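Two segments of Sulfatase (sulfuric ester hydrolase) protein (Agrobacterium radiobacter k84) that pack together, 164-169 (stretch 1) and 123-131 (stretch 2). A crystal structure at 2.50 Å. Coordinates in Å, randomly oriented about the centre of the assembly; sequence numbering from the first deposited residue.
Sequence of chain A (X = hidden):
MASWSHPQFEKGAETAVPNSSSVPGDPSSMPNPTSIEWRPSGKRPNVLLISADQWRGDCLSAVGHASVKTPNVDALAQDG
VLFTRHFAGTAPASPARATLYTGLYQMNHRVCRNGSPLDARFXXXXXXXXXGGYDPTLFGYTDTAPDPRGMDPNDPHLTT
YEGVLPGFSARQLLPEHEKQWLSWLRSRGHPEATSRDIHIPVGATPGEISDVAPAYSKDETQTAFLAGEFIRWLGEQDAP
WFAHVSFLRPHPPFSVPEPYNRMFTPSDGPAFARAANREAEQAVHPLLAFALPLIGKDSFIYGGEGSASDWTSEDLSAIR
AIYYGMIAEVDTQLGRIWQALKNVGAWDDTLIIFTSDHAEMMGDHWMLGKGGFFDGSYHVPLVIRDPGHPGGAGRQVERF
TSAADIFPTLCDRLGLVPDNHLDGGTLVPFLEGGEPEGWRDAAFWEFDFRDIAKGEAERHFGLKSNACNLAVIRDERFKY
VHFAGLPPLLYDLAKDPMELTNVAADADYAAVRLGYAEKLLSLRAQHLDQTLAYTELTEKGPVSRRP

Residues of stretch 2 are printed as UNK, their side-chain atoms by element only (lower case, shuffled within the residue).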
# COMPACT_ATOMS: atom_id res chain seq x y z
N VAL A 164 24.63 -4.05 2.20
CA VAL A 164 24.78 -2.72 2.80
C VAL A 164 23.71 -1.79 2.23
O VAL A 164 23.47 -1.79 1.02
CB VAL A 164 26.21 -2.17 2.56
CG1 VAL A 164 26.37 -0.74 3.10
CG2 VAL A 164 27.27 -3.11 3.15
N LEU A 165 23.05 -1.02 3.11
CA LEU A 165 22.03 -0.07 2.72
C LEU A 165 22.62 1.01 1.78
O LEU A 165 23.65 1.60 2.11
CB LEU A 165 21.41 0.58 3.96
CG LEU A 165 20.30 1.61 3.73
CD1 LEU A 165 18.98 0.95 3.51
CD2 LEU A 165 20.24 2.62 4.87
N PRO A 166 21.99 1.26 0.59
CA PRO A 166 22.47 2.34 -0.29
C PRO A 166 22.60 3.71 0.44
O PRO A 166 21.71 4.10 1.21
CB PRO A 166 21.41 2.39 -1.41
CG PRO A 166 20.75 1.07 -1.37
CD PRO A 166 20.76 0.63 0.06
N GLY A 167 23.73 4.37 0.25
CA GLY A 167 24.06 5.65 0.86
C GLY A 167 25.20 5.57 1.85
O GLY A 167 25.92 6.55 2.03
N PHE A 168 25.38 4.40 2.52
CA PHE A 168 26.45 4.17 3.49
C PHE A 168 27.78 3.85 2.84
O PHE A 168 27.84 3.12 1.85
CB PHE A 168 26.11 3.02 4.44
CG PHE A 168 25.29 3.43 5.64
CD1 PHE A 168 25.76 4.39 6.53
CD2 PHE A 168 24.07 2.82 5.90
CE1 PHE A 168 25.00 4.77 7.63
CE2 PHE A 168 23.32 3.19 7.03
CZ PHE A 168 23.78 4.17 7.87
N SER A 169 28.84 4.39 3.40
CA SER A 169 30.22 4.10 3.02
C SER A 169 30.68 3.19 4.14
O SER A 169 30.50 3.52 5.32
CB SER A 169 31.05 5.37 2.94
OG SER A 169 30.86 6.14 4.10
N UNK A 123 14.00 6.37 -0.35
CA UNK A 123 14.95 7.22 0.34
C UNK A 123 15.24 6.63 1.71
O UNK A 123 14.41 5.92 2.25
c UNK A 123 14.33 8.61 0.54
o UNK A 123 16.53 9.48 0.75
c UNK A 123 15.31 9.71 0.88
o UNK A 123 14.85 10.82 1.23
N UNK A 124 16.38 6.97 2.31
CA UNK A 124 16.73 6.49 3.64
C UNK A 124 17.63 7.49 4.33
O UNK A 124 18.11 8.40 3.67
c UNK A 124 17.35 5.09 3.57
n UNK A 124 18.68 4.26 1.80
o UNK A 124 19.64 5.68 3.21
c UNK A 124 18.65 5.05 2.83
N UNK A 125 17.90 7.30 5.66
CA UNK A 125 18.68 8.22 6.49
C UNK A 125 20.09 8.41 6.00
O UNK A 125 20.64 9.49 6.22
c UNK A 125 18.64 7.88 8.01
c UNK A 125 20.55 6.33 8.65
c UNK A 125 18.41 6.22 9.87
c UNK A 125 19.03 6.49 8.51
N UNK A 126 20.67 7.43 5.29
CA UNK A 126 22.04 7.53 4.74
C UNK A 126 22.07 8.34 3.44
O UNK A 126 22.96 9.16 3.27
c UNK A 126 22.64 6.15 4.52
N UNK A 127 21.08 8.16 2.52
CA UNK A 127 20.98 8.93 1.27
C UNK A 127 20.66 10.38 1.59
O UNK A 127 21.28 11.28 1.00
c UNK A 127 21.41 7.08 -1.35
c UNK A 127 19.92 8.37 0.34
c UNK A 127 20.22 7.01 -0.28
c UNK A 127 18.96 6.37 -0.80
N UNK A 128 19.73 10.62 2.54
CA UNK A 128 19.37 11.97 3.00
C UNK A 128 20.59 12.66 3.64
O UNK A 128 20.84 13.82 3.30
c UNK A 128 18.20 11.92 3.97
N UNK A 129 21.34 11.98 4.52
CA UNK A 129 22.56 12.52 5.13
C UNK A 129 23.51 13.09 4.05
O UNK A 129 23.98 14.21 4.21
c UNK A 129 23.28 11.45 5.96
N UNK A 130 23.75 12.35 2.95
CA UNK A 130 24.60 12.81 1.82
C UNK A 130 24.02 14.08 1.22
O UNK A 130 24.78 14.95 0.84
n UNK A 130 28.61 9.47 1.21
c UNK A 130 25.37 10.45 1.18
n UNK A 130 29.44 11.00 -0.28
c UNK A 130 28.43 10.27 0.16
c UNK A 130 26.03 9.66 0.04
n UNK A 130 27.24 10.35 -0.43
c UNK A 130 24.76 11.76 0.72
N UNK A 131 22.69 14.21 1.16
CA UNK A 131 22.05 15.45 0.69
C UNK A 131 22.21 16.63 1.68
O UNK A 131 21.87 17.76 1.36
n UNK A 131 17.78 11.99 -0.28
c UNK A 131 20.40 14.21 -0.81
n UNK A 131 17.97 14.29 -0.34
c UNK A 131 20.58 15.23 0.32
c UNK A 131 19.00 14.31 -1.39
n UNK A 131 16.52 13.28 1.14
c UNK A 131 17.43 13.19 0.17

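Position 123 has four side-chain atoms: two carbons, the second carrying two oxygens. None of them reaches stretch 1. One oxygen lies 3.0 Å from the backbone N of position 124, a weak hydrogen bond. This is a carboxylate one carbon from CA, so the residue is Asp123.

Position 124 also has four side-chain atoms, but its second carbon carries one oxygen and one nitrogen. The side-chain oxygen of position 124 accepts from the backbone N of position 127 at 2.9 Å. The same oxygen of position 124 accepts weakly from the backbone N of position 126, also at 2.9 Å. The nitrogen lies 3.1 Å from Pro166 O. A short amide fits, and the residue is Asn124, the N-cap of the helix.

Position 125 has four carbons, forked at the second. CB points sideways, but the end comes nearer, and one terminal carbon lies 4.0 Å from Phe168 CZ. This is Leu125.

Position 126 has one carbon. It sits over one face of the Phe168 ring, 3.8 Å from the centroid and 6° off the normal. This is Ala126.

Position 127 has four carbons, again forked at the second. The fork carbon is 3.6 Å from Pro166 O, and a terminal carbon is 3.7 Å from Gly167 CA. This is Leu127.

Positions 128 and 129 have one carbon each, both out of reach of stretch 1. They are Ala128 and Ala129.

Position 130 has three carbons, a nitrogen, then a carbon carrying two more nitrogens. Its third side-chain carbon is 3.7 Å from Gly167 O. This is Arg130.

Position 131 has the same guanidinium chain but does not touch stretch 1. It turns back to Asp123. One of its two terminal nitrogens lies 3.0 Å from Asp123 OD2, in a salt bridge. This is Arg131.

The contact sets a type II turn, Leu165 to Phe168, against the start of a helix. Asn124 serves both sides. Asn124 OD1 caps the helix, while Asn124 ND2 donates to Pro166 O at 3.1 Å, the one hydrogen bond between the stretches. Gly167 CA comes within 4.5 Å of Leu127 CA. A CB on Gly167 would lie 2.8 Å from Leu127 N and 2.9 Å from Ala126 C, both clashes. Its backbone angles, 113/-30, also call for glycine. Ala126 CB points toward the turn and lies 3.7 Å from Gly167 C and 4.3 Å from Leu165 CD2. The Phe168 CB points away, yet its ring comes back to cover Ala126 and meet Leu125. One hydrogen bond and apolar packing around Ala126 CB together join the turn to the helix.

Stretch 2, residues 123-131: DNLALAARR
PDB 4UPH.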